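Local coordinates for structural PPIase-like protein L605 (Mimivirus, PDB 2OSE), which is a PPIase-like virion protein of the cyclophilin family, whose members generally isomerise peptidyl-prolyl bonds, though its own activity is uncertain, at residues L8-M19 with P41-T51. Numbering follows the deposited sequence.
Sequences LPNSGKNPRVYM and PAGVENFVQLT
The helix closing one end of the cyclophilin beta-barrel, 41-51, packs against the start of the first barrel strand, 16-23, and the loop leading into it. The axes of strand 16-19 and helix 41-51 approach to 9.3 Å at 50°. At the loop, Ser11 grips the carboxylate of Glu45 twice: its OG donates to the syn lone pair of OE1 (2.7 Å), while its backbone N reaches OE2 (2.9 Å) from 26° outside the carboxylate plane. Glu45 folds back at chi2 (-62°), turning its carboxylate toward Ser11, and Arg37 adds a salt bridge to OE2, so this buried charge is probably compensated. Asn10 OD1 takes the N-H of Gly12 in an Asx turn of this loop. Near the helix start, Leu8 CD1 rests on Pro41 CB (3.7 Å). Further along, Pro15 CB meets Val48 CG2 at 3.7 Å, the side chains crossing at about a right angle; Val17 sets CG1 against Thr51 CG2 (3.6 Å) and CG2 at the edge of the Phe47 ring. Extended beyond CG, Met19 brings CE to Phe47 CZ (3.5 Å). Phe47 also meets Phe147 of strand 147-150 edge-to-face, its ring entering the core of the helix-capped barrel typical of cyclophilins.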
loop_
_atom_site.group_PDB
_atom_site.type_symbol
_atom_site.label_atom_id
_atom_site.label_comp_id
_atom_site.label_asym_id
_atom_site.label_seq_id
_atom_site.Cartn_x
_atom_site.Cartn_y
_atom_site.Cartn_z
ATOM N N LEU A 8 -8.799 32.428 17.979
ATOM C CA LEU A 8 -9.582 31.232 17.651
ATOM C C LEU A 8 -11.083 31.474 17.669
ATOM O O LEU A 8 -11.585 32.146 18.585
ATOM C CB LEU A 8 -9.286 30.126 18.663
ATOM C CG LEU A 8 -7.982 29.344 18.620
ATOM C CD1 LEU A 8 -8.066 28.290 19.700
ATOM C CD2 LEU A 8 -7.786 28.723 17.243
ATOM N N PRO A 9 -11.821 30.873 16.707
ATOM C CA PRO A 9 -13.280 30.985 16.821
ATOM C C PRO A 9 -13.711 30.217 18.058
ATOM O O PRO A 9 -12.901 29.506 18.671
ATOM C CB PRO A 9 -13.804 30.331 15.533
ATOM C CG PRO A 9 -12.707 29.399 15.112
ATOM C CD PRO A 9 -11.414 30.056 15.547
ATOM N N ASN A 10 -14.948 30.403 18.485
ATOM C CA ASN A 10 -15.410 29.606 19.611
ATOM C C ASN A 10 -16.737 28.976 19.272
ATOM O O ASN A 10 -17.734 29.677 19.079
ATOM C CB ASN A 10 -15.458 30.417 20.905
ATOM C CG ASN A 10 -15.536 29.540 22.126
ATOM O OD1 ASN A 10 -16.322 28.589 22.172
ATOM N ND2 ASN A 10 -14.723 29.848 23.134
ATOM N N SER A 11 -16.728 27.647 19.163
ATOM C CA SER A 11 -17.868 26.924 18.619
ATOM C C SER A 11 -18.750 26.358 19.727
ATOM O O SER A 11 -19.770 25.710 19.454
ATOM C CB SER A 11 -17.399 25.828 17.651
ATOM O OG SER A 11 -17.009 26.384 16.399
ATOM N N GLY A 12 -18.335 26.625 20.964
ATOM C CA GLY A 12 -18.984 26.165 22.164
ATOM C C GLY A 12 -18.009 25.319 22.957
ATOM O O GLY A 12 -16.983 24.906 22.433
ATOM N N LYS A 13 -18.360 25.049 24.208
ATOM C CA LYS A 13 -17.605 24.192 25.093
ATOM C C LYS A 13 -17.594 22.725 24.626
ATOM O O LYS A 13 -16.572 22.044 24.719
ATOM C CB LYS A 13 -18.191 24.293 26.506
ATOM C CG LYS A 13 -17.551 23.367 27.547
ATOM C CD LYS A 13 -18.310 23.381 28.892
ATOM C CE LYS A 13 -17.362 23.071 30.063
ATOM N NZ LYS A 13 -18.025 22.298 31.179
ATOM N N ASN A 14 -18.753 22.244 24.178
ATOM C CA ASN A 14 -18.900 20.885 23.696
ATOM C C ASN A 14 -19.659 20.906 22.383
ATOM O O ASN A 14 -20.844 20.570 22.349
ATOM C CB ASN A 14 -19.605 20.006 24.712
ATOM C CG ASN A 14 -18.782 19.791 25.969
ATOM O OD1 ASN A 14 -19.103 20.342 27.021
ATOM N ND2 ASN A 14 -17.727 18.994 25.874
ATOM N N PRO A 15 -18.984 21.321 21.295
ATOM C CA PRO A 15 -19.677 21.336 20.020
ATOM C C PRO A 15 -20.105 19.913 19.694
ATOM O O PRO A 15 -19.441 18.981 20.094
ATOM C CB PRO A 15 -18.599 21.780 19.022
ATOM C CG PRO A 15 -17.543 22.413 19.850
ATOM C CD PRO A 15 -17.573 21.736 21.172
ATOM N N ARG A 16 -21.214 19.756 18.991
ATOM C CA ARG A 16 -21.635 18.438 18.534
ATOM C C ARG A 16 -21.711 18.474 17.049
ATOM O O ARG A 16 -22.182 19.459 16.490
ATOM C CB ARG A 16 -22.988 18.059 19.124
ATOM C CG ARG A 16 -22.922 17.756 20.613
ATOM C CD ARG A 16 -24.298 17.451 21.177
ATOM N NE ARG A 16 -24.223 17.482 22.620
ATOM C CZ ARG A 16 -24.197 16.426 23.406
ATOM N NH1 ARG A 16 -24.356 15.227 22.908
ATOM N NH2 ARG A 16 -24.056 16.590 24.726
ATOM N N VAL A 17 -21.260 17.407 16.401
ATOM C CA VAL A 17 -21.222 17.351 14.935
ATOM C C VAL A 17 -21.683 15.986 14.471
ATOM O O VAL A 17 -21.722 15.040 15.265
ATOM C CB VAL A 17 -19.814 17.611 14.372
ATOM C CG1 VAL A 17 -19.283 19.015 14.773
ATOM C CG2 VAL A 17 -18.854 16.484 14.817
ATOM N N TYR A 18 -22.013 15.885 13.186
ATOM C CA TYR A 18 -22.389 14.614 12.564
ATOM C C TYR A 18 -21.593 14.346 11.284
ATOM O O TYR A 18 -21.115 15.279 10.617
ATOM C CB TYR A 18 -23.901 14.586 12.261
ATOM C CG TYR A 18 -24.364 15.775 11.420
ATOM C CD1 TYR A 18 -24.368 15.702 10.030
ATOM C CD2 TYR A 18 -24.761 16.988 12.024
ATOM C CE1 TYR A 18 -24.773 16.815 9.236
ATOM C CE2 TYR A 18 -25.144 18.101 11.236
ATOM C CZ TYR A 18 -25.142 17.994 9.847
ATOM O OH TYR A 18 -25.524 19.087 9.066
ATOM N N MET A 19 -21.485 13.067 10.951
ATOM C CA MET A 19 -20.864 12.585 9.722
ATOM C C MET A 19 -21.602 11.332 9.254
ATOM O O MET A 19 -21.568 10.289 9.949
ATOM C CB MET A 19 -19.425 12.128 9.989
ATOM C CG MET A 19 -18.395 13.149 9.953
ATOM S SD MET A 19 -16.809 12.442 10.562
ATOM C CE MET A 19 -15.964 14.015 10.517
ATOM N N PRO A 41 -8.112 23.364 22.283
ATOM C CA PRO A 41 -8.893 24.336 21.540
ATOM C C PRO A 41 -8.667 24.480 20.038
ATOM O O PRO A 41 -9.635 24.497 19.266
ATOM C CB PRO A 41 -8.590 25.654 22.284
ATOM C CG PRO A 41 -8.401 25.234 23.671
ATOM C CD PRO A 41 -7.594 23.950 23.546
ATOM N N ALA A 42 -7.416 24.615 19.600
ATOM C CA ALA A 42 -7.166 24.839 18.171
ATOM C C ALA A 42 -7.475 23.592 17.315
ATOM O O ALA A 42 -7.883 23.715 16.182
ATOM C CB ALA A 42 -5.677 25.277 17.937
ATOM N N GLY A 43 -7.239 22.414 17.868
ATOM C CA GLY A 43 -7.487 21.158 17.136
ATOM C C GLY A 43 -8.970 20.836 17.031
ATOM O O GLY A 43 -9.425 20.343 16.006
ATOM N N VAL A 44 -9.704 21.113 18.100
ATOM C CA VAL A 44 -11.188 21.045 18.127
ATOM C C VAL A 44 -11.833 22.030 17.146
ATOM O O VAL A 44 -12.725 21.651 16.360
ATOM C CB VAL A 44 -11.716 21.228 19.568
ATOM C CG1 VAL A 44 -13.265 21.439 19.587
ATOM C CG2 VAL A 44 -11.335 20.020 20.373
ATOM N N GLU A 45 -11.389 23.290 17.169
ATOM C CA GLU A 45 -11.942 24.266 16.227
ATOM C C GLU A 45 -11.673 23.917 14.770
ATOM O O GLU A 45 -12.552 24.062 13.926
ATOM C CB GLU A 45 -11.522 25.728 16.567
ATOM C CG GLU A 45 -12.101 26.243 17.885
ATOM C CD GLU A 45 -13.650 26.318 17.943
ATOM O OE1 GLU A 45 -14.331 26.482 16.904
ATOM O OE2 GLU A 45 -14.183 26.220 19.069
ATOM N N ASN A 46 -10.474 23.409 14.476
ATOM C CA ASN A 46 -10.191 22.974 13.119
ATOM C C ASN A 46 -11.123 21.821 12.728
ATOM O O ASN A 46 -11.688 21.834 11.658
ATOM C CB ASN A 46 -8.722 22.535 12.992
ATOM C CG ASN A 46 -8.342 22.138 11.568
ATOM O OD1 ASN A 46 -8.581 22.889 10.607
ATOM N ND2 ASN A 46 -7.722 20.952 11.426
ATOM N N PHE A 47 -11.289 20.843 13.615
ATOM C CA PHE A 47 -12.208 19.731 13.345
ATOM C C PHE A 47 -13.623 20.237 13.080
ATOM O O PHE A 47 -14.215 19.920 12.046
ATOM C CB PHE A 47 -12.210 18.708 14.484
ATOM C CG PHE A 47 -12.983 17.445 14.153
ATOM C CD1 PHE A 47 -12.341 16.356 13.551
ATOM C CD2 PHE A 47 -14.356 17.347 14.437
ATOM C CE1 PHE A 47 -13.047 15.192 13.217
ATOM C CE2 PHE A 47 -15.079 16.179 14.107
ATOM C CZ PHE A 47 -14.423 15.099 13.512
ATOM N N VAL A 48 -14.166 21.031 14.006
ATOM C CA VAL A 48 -15.520 21.571 13.820
ATOM C C VAL A 48 -15.686 22.424 12.549
ATOM O O VAL A 48 -16.690 22.293 11.844
ATOM C CB VAL A 48 -16.037 22.340 15.094
ATOM C CG1 VAL A 48 -17.415 22.903 14.861
ATOM C CG2 VAL A 48 -16.084 21.449 16.302
ATOM N N GLN A 49 -14.718 23.297 12.229
ATOM C CA GLN A 49 -14.911 24.133 11.034
ATOM C C GLN A 49 -14.791 23.358 9.747
ATOM O O GLN A 49 -15.359 23.743 8.732
ATOM C CB GLN A 49 -13.973 25.347 11.016
ATOM C CG GLN A 49 -14.108 26.242 12.225
ATOM C CD GLN A 49 -15.541 26.682 12.506
ATOM O OE1 GLN A 49 -16.349 26.877 11.592
ATOM N NE2 GLN A 49 -15.852 26.864 13.783
ATOM N N LEU A 50 -14.046 22.256 9.778
ATOM C CA LEU A 50 -13.952 21.394 8.590
ATOM C C LEU A 50 -15.227 20.592 8.407
ATOM O O LEU A 50 -15.587 20.190 7.311
ATOM C CB LEU A 50 -12.770 20.452 8.722
ATOM C CG LEU A 50 -11.412 21.124 8.438
ATOM C CD1 LEU A 50 -10.331 20.085 8.603
ATOM C CD2 LEU A 50 -11.399 21.671 7.021
ATOM N N THR A 51 -15.892 20.340 9.519
ATOM C CA THR A 51 -17.160 19.676 9.503
ATOM C C THR A 51 -18.214 20.606 8.901
ATOM O O THR A 51 -19.025 20.189 8.082
ATOM C CB THR A 51 -17.449 19.279 10.941
ATOM O OG1 THR A 51 -16.992 17.940 11.140
ATOM C CG2 THR A 51 -18.856 19.444 11.266
#